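Local atomic coordinates of VgrG protein (Vibrio cholerae, PDB entry 4E1D), a protein that probably cross-links actin monomers of host cells covalently in a reaction that uses ATP and divalent metal ions, crippling the cytoskeleton. Residues T61-Q66 with T88-S93. Numbering follows the deposited sequence.
Sequences TKDMNQ and TVELVS. With MN (manganese (II) ion), chain D; ADP (adenosine-5'-diphosphate), chain B.
Thr61 and Glu90 face each other as an antiparallel hydrogen-bonded pair, where strands 56-68 and 85-97 run side by side. Glu90 N gives a nearly straight bond to Thr61 O (3.0 Å, 172° at the hydrogen). Glu90 O takes two donors from opposite faces of its carbonyl plane, Thr61 N and the hydroxyl; Thr61 OG1 lies 2.7 Å from Glu90 O. The hydroxyl gets there because it sits between its own backbone N and carbonyl carbon (chi1 71°).

Beyond the next pair, Lys62 with Val89, the first strand turns a corner. Here Asp63 and Met64 together face Thr88, as in a beta bulge. Asp63 N reaches Thr88 O at 2.7 Å and Thr88 N donates to Met64 O. Met64 N bonds to the hydroxyl, Thr88 OG1, at 2.9 Å; Glu30 also binds this oxygen. Past the corner the methyl Thr88 CG2 rests against the bent chain of Gln66, 3.7 Å from Gln66 CD.

Glu90 projects from the same face as Thr61, and its carboxylate stacks on that of Asp63, planes 15° apart, with Asp63 OD2 3.8 Å from Glu90 OE2. Glu30 brings a third acidic group close to Asp63. Extended from its strand, Glu90 binds manganese through OE1 at 2.5 Å; ADP O3B and Glu28 share this metal. Further along, Val92 CG1 packs against O5' and C3' of ADP, and Ser93 O accepts a bond from ADP O2' at 2.5 Å.

The paired backbones thus hold Glu90 at the metal-nucleotide site, where its manganese probably offsets part of the carboxylate repulsion, and one strand serves the nucleotide twice, at phosphate through the metal and at ribose through Ser93 O.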
loop_
_atom_site.group_PDB
_atom_site.type_symbol
_atom_site.label_atom_id
_atom_site.label_comp_id
_atom_site.label_asym_id
_atom_site.label_seq_id
_atom_site.Cartn_x
_atom_site.Cartn_y
_atom_site.Cartn_z
ATOM N N THR A 61 -8.267 7.312 -8.657
ATOM C CA THR A 61 -7.861 6.072 -9.321
ATOM C C THR A 61 -8.989 5.065 -9.500
ATOM O O THR A 61 -9.969 5.099 -8.754
ATOM C CB THR A 61 -6.710 5.375 -8.538
ATOM O OG1 THR A 61 -7.206 4.839 -7.312
ATOM C CG2 THR A 61 -5.522 6.278 -8.271
ATOM N N LYS A 62 -8.814 4.134 -10.456
ATOM C CA LYS A 62 -9.714 2.996 -10.645
ATOM C C LYS A 62 -9.146 1.884 -9.759
ATOM O O LYS A 62 -7.925 1.745 -9.650
ATOM C CB LYS A 62 -9.828 2.550 -12.117
ATOM C CG LYS A 62 -8.519 2.196 -12.809
ATOM C CD LYS A 62 -8.732 1.382 -14.051
ATOM C CE LYS A 62 -7.442 1.270 -14.819
ATOM N NZ LYS A 62 -7.574 0.424 -16.033
ATOM N N ASP A 63 -10.016 1.132 -9.091
ATOM C CA ASP A 63 -9.579 0.089 -8.173
ATOM C C ASP A 63 -10.028 -1.324 -8.586
ATOM O O ASP A 63 -9.337 -1.965 -9.377
ATOM C CB ASP A 63 -9.971 0.461 -6.723
ATOM C CG ASP A 63 -9.444 -0.435 -5.612
ATOM O OD1 ASP A 63 -8.370 -1.042 -5.795
ATOM O OD2 ASP A 63 -10.096 -0.503 -4.546
ATOM N N MET A 64 -11.173 -1.797 -8.060
ATOM C CA MET A 64 -11.707 -3.134 -8.297
ATOM C C MET A 64 -12.543 -3.189 -9.561
ATOM O O MET A 64 -13.524 -2.449 -9.676
ATOM C CB MET A 64 -12.530 -3.593 -7.077
ATOM C CG MET A 64 -11.925 -4.750 -6.328
ATOM S SD MET A 64 -10.335 -4.380 -5.542
ATOM C CE MET A 64 -10.812 -4.416 -3.807
ATOM N N ASN A 65 -12.171 -4.084 -10.498
ATOM C CA ASN A 65 -12.890 -4.267 -11.760
ATOM C C ASN A 65 -14.281 -4.823 -11.474
ATOM O O ASN A 65 -14.404 -5.879 -10.850
ATOM C CB ASN A 65 -12.100 -5.154 -12.745
ATOM C CG ASN A 65 -12.746 -5.301 -14.105
ATOM O OD1 ASN A 65 -13.825 -5.882 -14.260
ATOM N ND2 ASN A 65 -12.080 -4.812 -15.132
ATOM N N GLN A 66 -15.322 -4.095 -11.920
ATOM C CA GLN A 66 -16.717 -4.473 -11.695
ATOM C C GLN A 66 -17.406 -5.052 -12.938
ATOM O O GLN A 66 -18.622 -5.246 -12.939
ATOM C CB GLN A 66 -17.511 -3.287 -11.108
ATOM C CG GLN A 66 -16.969 -2.745 -9.780
ATOM C CD GLN A 66 -17.224 -3.672 -8.616
ATOM O OE1 GLN A 66 -16.390 -4.511 -8.262
ATOM N NE2 GLN A 66 -18.378 -3.528 -7.984
ATOM N N THR A 88 -14.365 0.334 -9.351
ATOM C CA THR A 88 -14.686 1.114 -8.161
ATOM C C THR A 88 -13.647 2.253 -8.111
ATOM O O THR A 88 -12.544 2.117 -8.653
ATOM C CB THR A 88 -14.614 0.263 -6.881
ATOM O OG1 THR A 88 -13.327 -0.345 -6.781
ATOM C CG2 THR A 88 -15.699 -0.795 -6.803
ATOM N N VAL A 89 -14.006 3.377 -7.492
ATOM C CA VAL A 89 -13.093 4.514 -7.371
ATOM C C VAL A 89 -12.385 4.431 -6.023
ATOM O O VAL A 89 -13.012 4.130 -5.002
ATOM C CB VAL A 89 -13.800 5.884 -7.584
ATOM C CG1 VAL A 89 -12.891 7.065 -7.234
ATOM C CG2 VAL A 89 -14.302 6.019 -9.011
ATOM N N GLU A 90 -11.074 4.674 -6.033
ATOM C CA GLU A 90 -10.294 4.699 -4.817
ATOM C C GLU A 90 -9.503 5.987 -4.775
ATOM O O GLU A 90 -8.769 6.299 -5.713
ATOM C CB GLU A 90 -9.370 3.486 -4.713
ATOM C CG GLU A 90 -8.676 3.383 -3.365
ATOM C CD GLU A 90 -7.617 2.305 -3.294
ATOM O OE1 GLU A 90 -6.730 2.282 -4.177
ATOM O OE2 GLU A 90 -7.665 1.490 -2.344
ATOM N N LEU A 91 -9.662 6.735 -3.690
ATOM C CA LEU A 91 -8.932 7.981 -3.481
ATOM C C LEU A 91 -7.635 7.651 -2.730
ATOM O O LEU A 91 -7.666 7.129 -1.612
ATOM C CB LEU A 91 -9.793 9.021 -2.734
ATOM C CG LEU A 91 -11.209 9.311 -3.285
ATOM C CD1 LEU A 91 -11.886 10.410 -2.493
ATOM C CD2 LEU A 91 -11.191 9.649 -4.777
ATOM N N VAL A 92 -6.501 7.872 -3.399
ATOM C CA VAL A 92 -5.173 7.550 -2.881
ATOM C C VAL A 92 -4.424 8.843 -2.554
ATOM O O VAL A 92 -4.001 9.555 -3.459
ATOM C CB VAL A 92 -4.411 6.641 -3.883
ATOM C CG1 VAL A 92 -3.051 6.246 -3.344
ATOM C CG2 VAL A 92 -5.219 5.400 -4.241
ATOM N N SER A 93 -4.263 9.142 -1.257
ATOM C CA SER A 93 -3.589 10.354 -0.795
ATOM C C SER A 93 -2.121 10.414 -1.170
ATOM O O SER A 93 -1.496 9.378 -1.400
ATOM C CB SER A 93 -3.765 10.546 0.709
ATOM O OG SER A 93 -2.898 9.702 1.448
HETATM MN MN MN D . -4.553 1.019 -3.891
HETATM P PB ADP B . -1.348 -0.297 -4.139
HETATM O O1B ADP B . -1.688 -0.506 -5.552
HETATM O O2B ADP B . -0.286 -1.311 -3.705
HETATM O O3B ADP B . -2.588 -0.442 -3.269
HETATM P PA ADP B . -1.172 2.660 -4.380
HETATM O O1A ADP B . -0.285 3.202 -5.439
HETATM O O2A ADP B . -2.639 2.653 -4.894
HETATM O O3A ADP B . -0.730 1.172 -3.977
HETATM O "O5'" ADP B . -1.077 3.573 -3.078
HETATM C "C5'" ADP B . 0.124 3.492 -2.297
HETATM C "C4'" ADP B . -0.113 4.098 -0.939
HETATM O "O4'" ADP B . 1.151 4.370 -0.295
HETATM C "C3'" ADP B . -0.901 5.406 -0.904
HETATM O "O3'" ADP B . -1.876 5.415 0.134
HETATM C "C2'" ADP B . 0.197 6.463 -0.756
HETATM O "O2'" ADP B . -0.222 7.651 -0.100
HETATM C "C1'" ADP B . 1.191 5.720 0.118
HETATM N N9 ADP B . 2.573 6.199 0.031
HETATM C C8 ADP B . 3.313 6.400 -1.100
HETATM N N7 ADP B . 4.520 6.867 -0.867
HETATM C C5 ADP B . 4.572 6.974 0.518
HETATM C C6 ADP B . 5.563 7.442 1.401
HETATM N N6 ADP B . 6.718 7.956 0.999
HETATM N N1 ADP B . 5.281 7.431 2.727
HETATM C C2 ADP B . 4.079 6.987 3.126
HETATM N N3 ADP B . 3.059 6.536 2.387
HETATM C C4 ADP B . 3.367 6.554 1.081
#